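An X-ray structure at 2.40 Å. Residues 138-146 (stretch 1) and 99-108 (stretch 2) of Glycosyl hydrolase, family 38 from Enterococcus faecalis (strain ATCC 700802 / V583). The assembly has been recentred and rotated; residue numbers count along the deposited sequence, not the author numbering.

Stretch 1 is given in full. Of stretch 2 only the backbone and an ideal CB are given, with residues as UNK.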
ATOM      1  N   GLN A 138      21.489 -21.452 -18.918  1.00 54.73           N
ATOM      2  CA  GLN A 138      21.232 -22.590 -18.042  1.00 51.56           C
ATOM      3  C   GLN A 138      19.877 -22.467 -17.357  1.00 46.75           C
ATOM      4  O   GLN A 138      19.160 -23.462 -17.207  1.00 47.01           O
ATOM      5  CB  GLN A 138      22.345 -22.727 -17.003  1.00 47.60           C
ATOM      6  CG  GLN A 138      22.203 -23.966 -16.132  1.00 47.76           C
ATOM      7  CD  GLN A 138      23.248 -24.045 -15.039  1.00 58.30           C
ATOM      8  OE1 GLN A 138      23.462 -25.102 -14.448  1.00 57.68           O
ATOM      9  NE2 GLN A 138      23.900 -22.923 -14.759  1.00 63.30           N
ATOM     10  N   MET A 139      19.503 -21.253 -16.945  1.00 43.98           N
ATOM     11  CA  MET A 139      18.219 -21.069 -16.276  1.00 44.02           C
ATOM     12  C   MET A 139      17.057 -21.253 -17.245  1.00 53.83           C
ATOM     13  O   MET A 139      16.002 -21.771 -16.862  1.00 51.91           O
ATOM     14  CB  MET A 139      18.163 -19.693 -15.613  1.00 48.45           C
ATOM     15  CG  MET A 139      19.184 -19.505 -14.499  1.00 57.06           C
ATOM     16  SD  MET A 139      18.986 -17.954 -13.605  1.00 69.18           S
ATOM     17  CE  MET A 139      17.337 -18.157 -12.937  1.00 76.18           C
ATOM     18  N   MET A 140      17.226 -20.831 -18.501  1.00 48.59           N
ATOM     19  CA  MET A 140      16.208 -21.104 -19.513  1.00 47.79           C
ATOM     20  C   MET A 140      16.075 -22.603 -19.750  1.00 49.90           C
ATOM     21  O   MET A 140      14.964 -23.145 -19.789  1.00 51.64           O
ATOM     22  CB  MET A 140      16.547 -20.387 -20.823  1.00 46.44           C
ATOM     23  CG  MET A 140      16.510 -18.870 -20.757  1.00 47.66           C
ATOM     24  SD  MET A 140      14.982 -18.226 -20.059  1.00 48.20           S
ATOM     25  CE  MET A 140      15.626 -17.344 -18.639  1.00 53.45           C
ATOM     26  N   GLN A 141      17.209 -23.291 -19.906  1.00 42.40           N
ATOM     27  CA  GLN A 141      17.181 -24.727 -20.162  1.00 44.59           C
ATOM     28  C   GLN A 141      16.609 -25.488 -18.974  1.00 48.01           C
ATOM     29  O   GLN A 141      15.885 -26.476 -19.150  1.00 47.68           O
ATOM     30  CB  GLN A 141      18.587 -25.225 -20.493  1.00 48.42           C
ATOM     31  CG  GLN A 141      18.639 -26.219 -21.638  1.00 68.35           C
ATOM     32  CD  GLN A 141      18.214 -25.606 -22.960  1.00 73.70           C
ATOM     33  OE1 GLN A 141      17.037 -25.630 -23.319  1.00 64.18           O
ATOM     34  NE2 GLN A 141      19.174 -25.055 -23.692  1.00 71.67           N
ATOM     35  N   LEU A 142      16.918 -25.042 -17.754  1.00 46.52           N
ATOM     36  CA  LEU A 142      16.368 -25.662 -16.554  1.00 48.33           C
ATOM     37  C   LEU A 142      14.899 -25.337 -16.340  1.00 52.80           C
ATOM     38  O   LEU A 142      14.329 -25.784 -15.341  1.00 56.74           O
ATOM     39  CB  LEU A 142      17.171 -25.240 -15.321  1.00 49.15           C
ATOM     40  CG  LEU A 142      18.552 -25.872 -15.130  1.00 47.56           C
ATOM     41  CD1 LEU A 142      19.206 -25.360 -13.856  1.00 47.90           C
ATOM     42  CD2 LEU A 142      18.449 -27.388 -15.108  1.00 44.09           C
ATOM     43  N   ALA A 143      14.275 -24.571 -17.234  1.00 44.03           N
ATOM     44  CA  ALA A 143      12.842 -24.314 -17.170  1.00 43.29           C
ATOM     45  C   ALA A 143      12.134 -24.726 -18.457  1.00 45.67           C
ATOM     46  O   ALA A 143      11.025 -24.253 -18.726  1.00 42.88           O
ATOM     47  CB  ALA A 143      12.570 -22.843 -16.861  1.00 41.94           C
ATOM     48  N   ASN A 144      12.760 -25.597 -19.252  1.00 49.42           N
ATOM     49  CA  ASN A 144      12.195 -26.081 -20.514  1.00 49.54           C
ATOM     50  C   ASN A 144      11.989 -24.936 -21.505  1.00 53.32           C
ATOM     51  O   ASN A 144      11.031 -24.922 -22.282  1.00 50.33           O
ATOM     52  CB  ASN A 144      10.892 -26.850 -20.281  1.00 41.94           C
ATOM     53  CG  ASN A 144      11.061 -27.995 -19.301  1.00 58.88           C
ATOM     54  OD1 ASN A 144      12.135 -28.587 -19.203  1.00 59.72           O
ATOM     55  ND2 ASN A 144       9.999 -28.308 -18.564  1.00 67.90           N
ATOM     56  N   LEU A 145      12.904 -23.968 -21.484  1.00 51.60           N
ATOM     57  CA  LEU A 145      12.870 -22.854 -22.424  1.00 56.88           C
ATOM     58  C   LEU A 145      14.114 -22.899 -23.301  1.00 57.78           C
ATOM     59  O   LEU A 145      15.224 -22.636 -22.807  1.00 62.80           O
ATOM     60  CB  LEU A 145      12.782 -21.520 -21.680  1.00 55.91           C
ATOM     61  CG  LEU A 145      11.524 -21.304 -20.835  1.00 57.25           C
ATOM     62  CD1 LEU A 145      11.525 -19.918 -20.223  1.00 67.11           C
ATOM     63  CD2 LEU A 145      10.276 -21.513 -21.673  1.00 50.89           C
ATOM     64  N   PRO A 146      13.990 -23.228 -24.585  1.00 53.54           N
ATOM     65  CA  PRO A 146      15.167 -23.365 -25.452  1.00 52.44           C
ATOM     66  C   PRO A 146      15.612 -22.086 -26.146  1.00 46.92           C
ATOM     67  O   PRO A 146      16.635 -22.112 -26.841  1.00 46.36           O
ATOM     68  CB  PRO A 146      14.687 -24.394 -26.483  1.00 43.23           C
ATOM     69  CG  PRO A 146      13.235 -24.090 -26.631  1.00 44.06           C
ATOM     70  CD  PRO A 146      12.751 -23.634 -25.272  1.00 49.33           C
ATOM     71  N   UNK A  99      16.893 -11.523  -6.345  1.00 51.40           N
ATOM     72  CA  UNK A  99      17.709 -12.644  -5.901  1.00 51.25           C
ATOM     73  C   UNK A  99      17.711 -13.764  -6.937  1.00 45.29           C
ATOM     74  O   UNK A  99      16.896 -13.800  -7.864  1.00 51.38           O
ATOM     75  CB  UNK A  99      17.204 -13.169  -4.556  1.00 51.25           C
ATOM     76  N   UNK A 100      18.658 -14.689  -6.764  1.00 40.83           N
ATOM     77  CA  UNK A 100      18.761 -15.835  -7.661  1.00 47.36           C
ATOM     78  C   UNK A 100      17.484 -16.665  -7.637  1.00 45.31           C
ATOM     79  O   UNK A 100      16.964 -17.057  -8.688  1.00 48.96           O
ATOM     80  CB  UNK A 100      19.961 -16.704  -7.280  1.00 47.36           C
ATOM     81  N   UNK A 101      16.964 -16.941  -6.440  1.00 45.54           N
ATOM     82  CA  UNK A 101      15.738 -17.723  -6.329  1.00 41.33           C
ATOM     83  C   UNK A 101      14.541 -16.967  -6.890  1.00 44.94           C
ATOM     84  O   UNK A 101      13.657 -17.572  -7.507  1.00 50.79           O
ATOM     85  CB  UNK A 101      15.481 -18.100  -4.869  1.00 41.33           C
ATOM     86  N   UNK A 102      14.492 -15.647  -6.688  1.00 47.97           N
ATOM     87  CA  UNK A 102      13.371 -14.863  -7.203  1.00 49.12           C
ATOM     88  C   UNK A 102      13.263 -14.977  -8.720  1.00 40.49           C
ATOM     89  O   UNK A 102      12.156 -14.980  -9.272  1.00 42.25           O
ATOM     90  CB  UNK A 102      13.520 -13.395  -6.798  1.00 49.12           C
ATOM     91  N   UNK A 103      14.402 -15.074  -9.409  1.00 39.97           N
ATOM     92  CA  UNK A 103      14.374 -15.321 -10.846  1.00 45.80           C
ATOM     93  C   UNK A 103      13.771 -16.683 -11.157  1.00 47.32           C
ATOM     94  O   UNK A 103      13.042 -16.836 -12.144  1.00 42.12           O
ATOM     95  CB  UNK A 103      15.784 -15.224 -11.431  1.00 45.80           C
ATOM     96  N   UNK A 104      14.064 -17.685 -10.326  1.00 50.06           N
ATOM     97  CA  UNK A 104      13.521 -19.022 -10.544  1.00 40.81           C
ATOM     98  C   UNK A 104      12.041 -19.071 -10.180  1.00 39.88           C
ATOM     99  O   UNK A 104      11.235 -19.676 -10.896  1.00 42.05           O
ATOM    100  CB  UNK A 104      14.301 -20.056  -9.729  1.00 40.81           C
ATOM    101  N   UNK A 105      11.656 -18.430  -9.071  1.00 45.03           N
ATOM    102  CA  UNK A 105      10.245 -18.403  -8.696  1.00 45.08           C
ATOM    103  C   UNK A 105       9.403 -17.699  -9.749  1.00 45.09           C
ATOM    104  O   UNK A 105       8.223 -18.023  -9.919  1.00 49.38           O
ATOM    105  CB  UNK A 105      10.068 -17.715  -7.341  1.00 45.08           C
ATOM    106  N   UNK A 106       9.987 -16.731 -10.459  1.00 45.47           N
ATOM    107  CA  UNK A 106       9.274 -16.081 -11.552  1.00 36.22           C
ATOM    108  C   UNK A 106       8.951 -17.076 -12.659  1.00 41.10           C
ATOM    109  O   UNK A 106       7.867 -17.029 -13.250  1.00 44.96           O
ATOM    110  CB  UNK A 106      10.097 -14.919 -12.111  1.00 36.22           C
ATOM    111  N   UNK A 107       9.881 -17.988 -12.949  1.00 44.09           N
ATOM    112  CA  UNK A 107       9.635 -19.004 -13.966  1.00 41.81           C
ATOM    113  C   UNK A 107       8.768 -20.133 -13.424  1.00 41.43           C
ATOM    114  O   UNK A 107       7.924 -20.673 -14.147  1.00 46.81           O
ATOM    115  CB  UNK A 107      10.960 -19.565 -14.487  1.00 41.81           C
ATOM    116  N   UNK A 108       8.961 -20.494 -12.154  1.00 45.56           N
ATOM    117  CA  UNK A 108       8.175 -21.565 -11.550  1.00 45.73           C
ATOM    118  C   UNK A 108       6.704 -21.180 -11.462  1.00 42.01           C
ATOM    119  O   UNK A 108       5.822 -21.971 -11.819  1.00 45.62           O
ATOM    120  CB  UNK A 108       8.715 -21.904 -10.159  1.00 45.73           C
TER

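Position 99 has phi/psi of -66/165°, an extended conformation immediately before a helix, and nothing of stretch 1 lies within 5.5 Å of its ideal CB. A capping residue such as Ser, Thr, Asp or Asn would suit it. The deposited residue is Ser-99, the N-cap: its OG accepts from N of residue 102 at 3.1 Å.

From 100 to 108 the phi/psi values are helical. At 100 CA-to-CB runs sideways, leaving small or polar residues admissible; Ser-100 is found, and its O lies 4.4 Å from Met-139 CE. Position 101 points away, so stretch 1 sets no demand and a long polar chain is plausible. It is Glu-101, whose partner comes one turn later. Position 102, out of reach, is equally unconstrained; it is Ser-102, which supplies the capping N-H.

Position 103 points toward stretch 1, and its ideal CB is already 3.6 Å from Met-139 CE. With a methyl so near the CB, the rest of the chain has to find a course past it; Ala, Ser, Asn or a suitably turned larger residue could fit. Asn-103 takes chi1 -74° (m), packs its CB 3.7 Å from Met-139 CE, and sends ND2 back to Ser-99 O in a weak hydrogen bond of 2.8 Å (angle 118°).

At 104 the CB vector is sideways, with the ideal CB 4.8 Å from Met-139 CE. That gap suits one further apolar carbon, as in Val, Ile or Leu. Val-104, at chi1 162° (t), fills it: CG2 reaches Met-139 CE at 3.7 Å.

Positions 105 and 106 are out of reach, and polar or apolar chains would do equally well. Arg-105 forms a salt bridge along its own helix, NE to Glu-101 OE1 at 3.0 Å; Asn-106 hydrogen-bonds elsewhere in the structure.

Position 107 points toward stretch 1, its ideal CB 4.4 Å from Ala-143 CB and its CA 7.0 Å from Ala-143 CA. The small alanine leaves room beyond, lined by the ends of Met-140 and Leu-145, so a long, flexible apolar chain is favoured: Met above all, Leu or Ile as alternatives. Met-107 has 101 Å² covered by stretch 1. Its CE contacts Ala-143 CB at 3.5 Å, Met-140 CE and Leu-145 CD1 at 3.6 Å each, and Met-139 O at 3.7 Å. No hydrogen bond crosses the interface.

Position 108 turns sideways with nothing near its ideal CB, so many residues would fit; Leu-108 is deposited, its side chain no closer than 7.8 Å to stretch 1.

Stretch 2 99-108: SSESNVRNML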
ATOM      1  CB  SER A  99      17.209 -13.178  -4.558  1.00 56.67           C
ATOM      2  OG  SER A  99      15.910 -13.732  -4.679  1.00 54.62           O
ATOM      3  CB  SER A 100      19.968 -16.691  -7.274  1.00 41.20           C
ATOM      4  OG  SER A 100      21.174 -15.959  -7.390  1.00 47.32           O
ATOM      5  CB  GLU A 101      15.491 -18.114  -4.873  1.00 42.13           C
ATOM      6  CG  GLU A 101      16.359 -19.262  -4.395  1.00 50.89           C
ATOM      7  CD  GLU A 101      16.054 -20.556  -5.123  1.00 50.69           C
ATOM      8  OE1 GLU A 101      14.866 -20.809  -5.419  1.00 42.90           O
ATOM      9  OE2 GLU A 101      17.002 -21.319  -5.403  1.00 50.61           O
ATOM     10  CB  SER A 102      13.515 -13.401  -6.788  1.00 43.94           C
ATOM     11  OG  SER A 102      13.370 -13.257  -5.388  1.00 40.97           O
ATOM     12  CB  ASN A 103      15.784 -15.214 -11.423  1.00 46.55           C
ATOM     13  CG  ASN A 103      16.261 -13.779 -11.524  1.00 55.37           C
ATOM     14  OD1 ASN A 103      15.796 -13.021 -12.375  1.00 59.80           O
ATOM     15  ND2 ASN A 103      17.199 -13.402 -10.664  1.00 48.77           N
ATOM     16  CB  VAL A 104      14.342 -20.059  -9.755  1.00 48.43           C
ATOM     17  CG1 VAL A 104      13.573 -21.361  -9.610  1.00 46.95           C
ATOM     18  CG2 VAL A 104      15.683 -20.303 -10.439  1.00 49.10           C
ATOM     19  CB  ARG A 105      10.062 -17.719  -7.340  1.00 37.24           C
ATOM     20  CG  ARG A 105      10.949 -18.262  -6.234  1.00 39.68           C
ATOM     21  CD  ARG A 105      10.909 -19.779  -6.164  1.00 37.50           C
ATOM     22  NE  ARG A 105      11.900 -20.306  -5.231  1.00 41.51           N
ATOM     23  CZ  ARG A 105      11.677 -20.505  -3.936  1.00 46.84           C
ATOM     24  NH1 ARG A 105      12.637 -20.987  -3.161  1.00 39.58           N
ATOM     25  NH2 ARG A 105      10.490 -20.222  -3.416  1.00 47.43           N
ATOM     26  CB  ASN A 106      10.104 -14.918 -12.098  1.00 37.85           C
ATOM     27  CG  ASN A 106       9.348 -14.089 -13.116  1.00 37.34           C
ATOM     28  OD1 ASN A 106       8.142 -13.876 -12.989  1.00 36.53           O
ATOM     29  ND2 ASN A 106      10.054 -13.619 -14.139  1.00 42.69           N
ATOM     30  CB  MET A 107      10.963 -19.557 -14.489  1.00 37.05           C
ATOM     31  CG  MET A 107      12.038 -18.502 -14.709  1.00 47.04           C
ATOM     32  SD  MET A 107      13.588 -19.181 -15.338  1.00 51.45           S
ATOM     33  CE  MET A 107      13.166 -19.388 -17.059  1.00 53.36           C
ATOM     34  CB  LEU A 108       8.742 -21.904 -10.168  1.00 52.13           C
ATOM     35  CG  LEU A 108       8.290 -23.167  -9.426  1.00 54.16           C
ATOM     36  CD1 LEU A 108       7.054 -22.911  -8.574  1.00 51.81           C
ATOM     37  CD2 LEU A 108       8.052 -24.320 -10.395  1.00 49.28           C
TER
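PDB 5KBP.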